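Local coordinates for protein AtFKBP42 (Arabidopsis thaliana, PDB 2F4E) that is an FKBP-type immunophilin domain protein that helps regulate ABC transporters, modulating vacuolar uptake of their substrates, and influences cell elongation and orientation, at residues E96-L99 against G100-K103. Residues are numbered along the deposited sequence; the frame is centred on the assembly and turned at random.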
ATOM      1  N   GLU A  96       7.179  -5.388   7.863  1.00 39.39           N
ATOM      2  CA  GLU A  96       8.212  -4.386   8.037  1.00 39.82           C
ATOM      3  C   GLU A  96       8.655  -4.047   6.632  1.00 38.44           C
ATOM      4  O   GLU A  96       9.156  -4.903   5.916  1.00 38.83           O
ATOM      5  CB  GLU A  96       9.390  -4.955   8.818  1.00 43.19           C
ATOM      6  CG  GLU A  96      10.541  -3.988   9.007  1.00 47.97           C
ATOM      7  CD  GLU A  96      11.638  -4.562   9.888  1.00 51.63           C
ATOM      8  OE1 GLU A  96      11.307  -5.329  10.818  1.00 55.01           O
ATOM      9  OE2 GLU A  96      12.826  -4.257   9.643  1.00 53.71           O
ATOM     10  N   LEU A  97       8.453  -2.802   6.238  1.00 38.80           N
ATOM     11  CA  LEU A  97       8.818  -2.350   4.907  1.00 37.58           C
ATOM     12  C   LEU A  97       9.898  -1.278   4.999  1.00 40.34           C
ATOM     13  O   LEU A  97       9.669  -0.203   5.562  1.00 41.30           O
ATOM     14  CB  LEU A  97       7.584  -1.774   4.219  1.00 36.95           C
ATOM     15  CG  LEU A  97       7.747  -1.229   2.799  1.00 40.70           C
ATOM     16  CD1 LEU A  97       7.893  -2.377   1.820  1.00 43.22           C
ATOM     17  CD2 LEU A  97       6.530  -0.405   2.436  1.00 41.11           C
ATOM     18  N   VAL A  98      11.076  -1.570   4.457  1.00 39.84           N
ATOM     19  CA  VAL A  98      12.159  -0.593   4.484  1.00 40.92           C
ATOM     20  C   VAL A  98      12.142   0.185   3.171  1.00 42.20           C
ATOM     21  O   VAL A  98      12.492  -0.339   2.114  1.00 44.17           O
ATOM     22  CB  VAL A  98      13.544  -1.266   4.678  1.00 40.14           C
ATOM     23  CG1 VAL A  98      14.643  -0.224   4.660  1.00 38.93           C
ATOM     24  CG2 VAL A  98      13.575  -2.022   5.999  1.00 39.03           C
ATOM     25  N   LEU A  99      11.692   1.430   3.243  1.00 43.29           N
ATOM     26  CA  LEU A  99      11.622   2.291   2.074  1.00 43.82           C
ATOM     27  C   LEU A  99      12.972   2.371   1.366  1.00 46.62           C
ATOM     28  O   LEU A  99      13.994   2.669   1.991  1.00 46.30           O
ATOM     29  CB  LEU A  99      11.177   3.681   2.507  1.00 42.79           C
ATOM     30  CG  LEU A  99       9.735   3.694   3.009  1.00 41.99           C
ATOM     31  CD1 LEU A  99       9.438   4.967   3.808  1.00 42.12           C
ATOM     32  CD2 LEU A  99       8.818   3.567   1.819  1.00 41.52           C
ATOM     33  N   GLY A 100      12.970   2.103   0.062  1.00 48.39           N
ATOM     34  CA  GLY A 100      14.200   2.141  -0.703  1.00 48.38           C
ATOM     35  C   GLY A 100      14.775   0.746  -0.889  1.00 50.01           C
ATOM     36  O   GLY A 100      15.656   0.533  -1.719  1.00 49.92           O
ATOM     37  N   LYS A 101      14.283  -0.213  -0.114  1.00 49.56           N
ATOM     38  CA  LYS A 101      14.759  -1.585  -0.235  1.00 50.91           C
ATOM     39  C   LYS A 101      13.604  -2.574  -0.318  1.00 51.25           C
ATOM     40  O   LYS A 101      13.797  -3.783  -0.144  1.00 51.74           O
ATOM     41  CB  LYS A 101      15.680  -1.936   0.937  1.00 54.19           C
ATOM     42  CG  LYS A 101      16.978  -1.123   0.941  1.00 56.19           C
ATOM     43  CD  LYS A 101      18.041  -1.687   1.901  1.00 59.25           C
ATOM     44  CE  LYS A 101      19.392  -0.959   1.728  1.00 59.37           C
ATOM     45  NZ  LYS A 101      19.991  -1.123   0.351  1.00 59.55           N
ATOM     46  N   GLU A 102      12.409  -2.065  -0.619  1.00 50.23           N
ATOM     47  CA  GLU A 102      11.231  -2.919  -0.721  1.00 49.97           C
ATOM     48  C   GLU A 102      11.317  -3.825  -1.937  1.00 49.09           C
ATOM     49  O   GLU A 102      12.013  -3.521  -2.904  1.00 48.42           O
ATOM     50  CB  GLU A 102       9.945  -2.082  -0.826  1.00 50.26           C
ATOM     51  CG  GLU A 102       9.634  -1.534  -2.241  1.00 53.09           C
ATOM     52  CD  GLU A 102      10.265  -0.165  -2.536  1.00 54.72           C
ATOM     53  OE1 GLU A 102      10.722   0.502  -1.577  1.00 52.86           O
ATOM     54  OE2 GLU A 102      10.307   0.230  -3.733  1.00 54.64           O
ATOM     55  N   LYS A 103      10.606  -4.943  -1.883  1.00 48.50           N
ATOM     56  CA  LYS A 103      10.579  -5.866  -3.010  1.00 48.77           C
ATOM     57  C   LYS A 103       9.940  -5.120  -4.181  1.00 47.81           C
ATOM     58  O   LYS A 103       9.228  -4.129  -3.990  1.00 45.46           O
ATOM     59  CB  LYS A 103       9.735  -7.101  -2.687  1.00 51.67           C
ATOM     60  CG  LYS A 103      10.089  -7.774  -1.377  1.00 54.21           C
ATOM     61  CD  LYS A 103       9.287  -9.052  -1.202  1.00 58.18           C
ATOM     62  CE  LYS A 103       9.352  -9.572   0.226  1.00 59.94           C
ATOM     63  NZ  LYS A 103       8.776  -8.563   1.171  1.00 58.97           N
TER
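A type II beta turn from V98 to K101 ends the strand 95-98 of this FKBP-type domain and sends the chain toward helix 107-113. It is closed by a hydrogen bond from K101 N to V98 O, 2.9 Å long. The methyl CG1 of V98 lies 4.2 Å from CB of K101, a loose contact between the two corner residues of the turn. G100 takes the third position with a positive phi of 99°, the backbone conformation that a type II turn has there and that glycine adopts readily.

E102 folds back over the turn. Its CG is tucked between the two backbone arms (chi1 81°), and a further bend at chi2 turns the carboxylate toward G100, where OE1 accepts the peptide N-H of G100 at 3.2 Å, the nitrogen lying almost in line with the CD-OE1 bond. CB of the same residue presses on the CD1 methyl of the buried L97 at 3.4 Å, the two side chains meeting at a slant; CG of L97 stands opposite its own backbone N (chi1 180°), which extends the branch to this point. L97 also touches V113, and L99 and E102 both touch A110, on helix 107-113. The whole is a glycine-containing type II turn, braced by a side-chain carboxylate, in the strand-to-helix connection of an FKBP fold.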